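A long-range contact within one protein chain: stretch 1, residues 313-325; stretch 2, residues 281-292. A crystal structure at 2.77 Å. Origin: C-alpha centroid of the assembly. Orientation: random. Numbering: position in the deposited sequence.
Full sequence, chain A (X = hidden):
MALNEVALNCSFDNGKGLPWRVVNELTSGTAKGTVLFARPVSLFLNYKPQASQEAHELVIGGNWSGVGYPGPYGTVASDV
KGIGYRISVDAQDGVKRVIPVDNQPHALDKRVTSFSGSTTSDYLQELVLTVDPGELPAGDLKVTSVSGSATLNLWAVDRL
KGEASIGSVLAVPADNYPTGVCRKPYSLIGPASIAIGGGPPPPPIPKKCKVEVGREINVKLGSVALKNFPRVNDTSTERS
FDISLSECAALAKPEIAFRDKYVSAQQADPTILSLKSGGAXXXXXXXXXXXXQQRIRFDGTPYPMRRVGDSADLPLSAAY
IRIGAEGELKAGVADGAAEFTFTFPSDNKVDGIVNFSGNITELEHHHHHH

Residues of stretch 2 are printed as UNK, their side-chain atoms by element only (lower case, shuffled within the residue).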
# COMPACT_ATOMS: atom_id res chain seq x y z
N ASP A 313 3.88 16.35 10.01
CA ASP A 313 4.23 17.76 10.14
C ASP A 313 5.68 18.07 9.80
O ASP A 313 6.55 17.21 9.87
CB ASP A 313 3.92 18.26 11.55
CG ASP A 313 4.97 17.85 12.55
OD1 ASP A 313 5.18 16.62 12.73
OD2 ASP A 313 5.60 18.75 13.14
N LEU A 314 5.93 19.31 9.41
CA LEU A 314 7.30 19.80 9.32
C LEU A 314 7.48 20.93 10.32
O LEU A 314 6.82 21.97 10.22
CB LEU A 314 7.61 20.29 7.90
CG LEU A 314 9.07 20.64 7.64
CD1 LEU A 314 9.95 19.43 7.81
CD2 LEU A 314 9.24 21.23 6.25
N PRO A 315 8.37 20.75 11.29
CA PRO A 315 8.66 21.82 12.24
C PRO A 315 9.54 22.90 11.60
O PRO A 315 10.52 22.57 10.93
CB PRO A 315 9.38 21.12 13.38
CG PRO A 315 9.93 19.85 12.77
CD PRO A 315 8.88 19.45 11.75
N LEU A 316 9.19 24.16 11.79
CA LEU A 316 9.90 25.26 11.15
C LEU A 316 10.11 26.45 12.07
O LEU A 316 9.33 26.69 12.98
CB LEU A 316 9.16 25.71 9.90
CG LEU A 316 9.00 24.72 8.75
CD1 LEU A 316 7.94 25.18 7.76
CD2 LEU A 316 10.31 24.52 8.01
N SER A 317 11.18 27.20 11.81
CA SER A 317 11.43 28.48 12.47
C SER A 317 11.88 29.49 11.43
O SER A 317 12.54 29.15 10.46
CB SER A 317 12.47 28.33 13.59
OG SER A 317 13.77 28.30 13.06
N ALA A 318 11.51 30.74 11.63
CA ALA A 318 11.82 31.79 10.65
C ALA A 318 12.40 33.06 11.29
O ALA A 318 12.10 33.37 12.44
CB ALA A 318 10.59 32.13 9.84
N ALA A 319 13.25 33.75 10.54
CA ALA A 319 13.84 35.00 11.00
C ALA A 319 14.25 35.86 9.83
O ALA A 319 14.35 35.39 8.69
CB ALA A 319 15.03 34.75 11.91
N TYR A 320 14.42 37.15 10.11
CA TYR A 320 15.02 38.07 9.15
C TYR A 320 16.53 37.83 9.04
O TYR A 320 17.20 37.54 10.04
CB TYR A 320 14.75 39.50 9.58
CG TYR A 320 13.34 39.91 9.30
CD1 TYR A 320 12.86 39.93 7.98
CD2 TYR A 320 12.48 40.26 10.32
CE1 TYR A 320 11.56 40.31 7.69
CE2 TYR A 320 11.16 40.63 10.05
CZ TYR A 320 10.71 40.64 8.75
OH TYR A 320 9.41 41.05 8.45
N ILE A 321 17.07 37.96 7.85
CA ILE A 321 18.52 37.88 7.67
C ILE A 321 19.00 39.10 6.93
O ILE A 321 18.32 39.59 6.02
CB ILE A 321 18.94 36.61 6.92
CG1 ILE A 321 20.44 36.36 7.08
CG2 ILE A 321 18.51 36.70 5.46
CD1 ILE A 321 20.95 35.11 6.40
N ARG A 322 20.16 39.62 7.30
CA ARG A 322 20.69 40.76 6.59
C ARG A 322 21.53 40.38 5.38
O ARG A 322 22.58 39.74 5.52
CB ARG A 322 21.50 41.60 7.53
CG ARG A 322 22.14 42.79 6.86
CD ARG A 322 23.32 43.28 7.66
NE ARG A 322 24.17 44.14 6.88
CZ ARG A 322 25.09 44.94 7.40
NH1 ARG A 322 25.29 44.97 8.72
NH2 ARG A 322 25.82 45.69 6.59
N ILE A 323 21.11 40.78 4.20
CA ILE A 323 21.92 40.46 3.03
C ILE A 323 22.70 41.63 2.43
O ILE A 323 23.70 41.37 1.79
CB ILE A 323 21.14 39.73 1.93
CG1 ILE A 323 20.13 40.73 1.37
CG2 ILE A 323 20.57 38.43 2.49
CD1 ILE A 323 19.01 40.19 0.52
N GLY A 324 22.29 42.89 2.67
CA GLY A 324 23.00 44.03 2.06
C GLY A 324 24.30 44.49 2.72
O GLY A 324 24.53 44.35 3.91
N ALA A 325 25.17 45.09 1.93
CA ALA A 325 26.33 45.80 2.53
C ALA A 325 25.90 47.17 3.10
O ALA A 325 24.74 47.59 2.94
CB ALA A 325 27.42 45.96 1.48
N UNK A 281 14.92 47.23 2.54
CA UNK A 281 15.92 46.77 1.57
C UNK A 281 17.15 46.13 2.23
O UNK A 281 17.54 46.49 3.33
c UNK A 281 16.33 47.90 0.65
N UNK A 282 17.72 45.15 1.53
CA UNK A 282 18.95 44.46 1.95
C UNK A 282 18.73 43.38 3.00
O UNK A 282 19.64 43.03 3.74
N UNK A 283 17.50 42.88 3.06
CA UNK A 283 17.14 41.87 4.01
C UNK A 283 16.37 40.78 3.33
O UNK A 283 15.77 40.99 2.28
c UNK A 283 18.45 45.15 7.66
c UNK A 283 17.87 45.61 6.47
c UNK A 283 17.59 42.97 7.19
c UNK A 283 17.01 43.42 6.01
c UNK A 283 16.27 42.47 5.13
c UNK A 283 18.31 43.82 8.02
c UNK A 283 17.16 44.75 5.65
N UNK A 284 16.39 39.63 3.96
CA UNK A 284 15.60 38.52 3.49
C UNK A 284 15.08 37.75 4.66
O UNK A 284 15.35 38.10 5.82
N UNK A 285 14.38 36.67 4.36
CA UNK A 285 13.90 35.76 5.40
C UNK A 285 14.56 34.37 5.28
O UNK A 285 14.68 33.83 4.17
c UNK A 285 11.87 34.59 6.24
c UNK A 285 10.34 37.09 5.30
c UNK A 285 12.39 35.65 5.31
c UNK A 285 11.77 36.97 5.72
N UNK A 286 15.02 33.80 6.39
CA UNK A 286 15.49 32.41 6.36
C UNK A 286 14.60 31.48 7.19
O UNK A 286 14.23 31.82 8.30
c UNK A 286 16.96 32.27 6.82
c UNK A 286 17.20 33.03 8.09
c UNK A 286 17.89 32.74 5.73
N UNK A 287 14.30 30.28 6.68
CA UNK A 287 13.50 29.32 7.43
C UNK A 287 14.27 28.04 7.67
O UNK A 287 14.79 27.39 6.73
c UNK A 287 12.22 28.96 6.69
c UNK A 287 11.26 28.21 7.61
c UNK A 287 11.57 30.21 6.18
N UNK A 288 14.32 27.65 8.94
CA UNK A 288 15.10 26.49 9.32
C UNK A 288 14.24 25.23 9.58
O UNK A 288 13.31 25.26 10.38
c UNK A 288 15.92 26.85 10.52
c UNK A 288 18.20 24.99 12.78
c UNK A 288 16.75 25.69 10.96
c UNK A 288 17.12 25.93 12.39
n UNK A 288 18.67 25.24 14.16
N UNK A 289 14.59 24.12 8.91
CA UNK A 289 13.92 22.83 9.04
C UNK A 289 14.37 22.19 10.36
O UNK A 289 15.54 21.95 10.58
c UNK A 289 14.24 21.95 7.81
c UNK A 289 13.69 20.52 7.90
o UNK A 289 13.60 19.90 8.97
n UNK A 289 13.37 19.97 6.75
N UNK A 290 13.39 21.94 11.23
CA UNK A 290 13.65 21.42 12.57
C UNK A 290 14.24 20.03 12.56
O UNK A 290 15.09 19.71 13.40
N UNK A 291 13.79 19.21 11.60
CA UNK A 291 14.24 17.82 11.51
C UNK A 291 15.69 17.74 11.01
O UNK A 291 16.58 17.19 11.65
c UNK A 291 11.82 17.27 10.88
c UNK A 291 11.34 16.67 12.19
c UNK A 291 13.31 17.03 10.61
c UNK A 291 11.03 16.69 9.73
N UNK A 292 15.94 18.32 9.85
CA UNK A 292 17.28 18.16 9.28
C UNK A 292 18.20 19.26 9.74
O UNK A 292 19.40 19.12 9.63
o UNK A 292 16.71 18.96 5.72
o UNK A 292 16.65 20.16 7.54
c UNK A 292 16.85 19.08 6.96
c UNK A 292 17.30 17.92 7.77
O HOH W 1 13.15 25.21 13.20

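Position 281 carries one side-chain carbon, which makes it Ala281; its CB is 7.8 Å from CA of Gly324, too far to touch stretch 1. Position 282 has no side-chain atom and a phi of 80°, favouring glycine. An ideal CB would sit 3.4 Å from CA of Gly324, a tight fit, so this is Gly282. Its O accepts from N of Ile323 at 2.7 Å and N of Gly324 at 2.9 Å.

Position 283 has one carbon leading to a six-carbon ring: Phe283. CD2 of Phe283 lies 3.9 Å from CA of Arg322. Position 284 again lacks side-chain atoms, hence Gly284; an ideal CB would come 3.7 Å from CG2 of Ile321.

Position 285 has four carbons, forked at the first, with one arm two carbons long: Ile285. Its CG1 is 3.9 Å from CE1 of Tyr320. Position 286 has one carbon carrying two, the fork of Val286, whose CG1 meets CD1 of Ile321 at 3.9 Å. Position 287 repeats that three-carbon fork on the opposite sheet face, giving Val287; its CG1 is 3.8 Å from CD2 of Leu316 and its CG2 4.2 Å from CB of Ala318.

Position 288 is an unbranched row of four carbons ending in nitrogen: Lys288. All four chi angles are t, and the chain leads away from stretch 1, although CB of Lys288 stays 3.6 Å from OG of Ser317. Position 289 has two carbons, the second bearing one oxygen and one nitrogen, an amide: Asn289. ND2 of Asn289 lies 3.6 Å from CD1 of Leu314.

Position 290 is bare, and an ideal CB would clash with CG of Pro315 at 3.0 Å: Gly290. Position 291 has four carbons forked at the second, Leu291; its CD1 is 3.5 Å from CD1 of Leu314 and its CD2 3.5 Å from CG of Pro315. Position 292 has two carbons, the second carrying two oxygens, a carboxylate: Asp292. OD1 of Asn289 accepts from N of Asp292 at 3.0 Å.

The contact is an antiparallel strand pair. Paired bonds join Ile321 to Gly284 (N to O 2.7 Å, O to N 2.8 Å), and the pattern recurs at Ala319–Val286 and Ser317–Lys288. N of Gly290 extends the ladder to O of Pro315 at 3.0 Å. Between these pairs, CA-H...O contacts fill the gaps, and apolar side chains pack on both faces. Together the two stretches bury 967 Å², both sides summed.

Stretch 2, residues 281-292: AGFGIVVKNGLD
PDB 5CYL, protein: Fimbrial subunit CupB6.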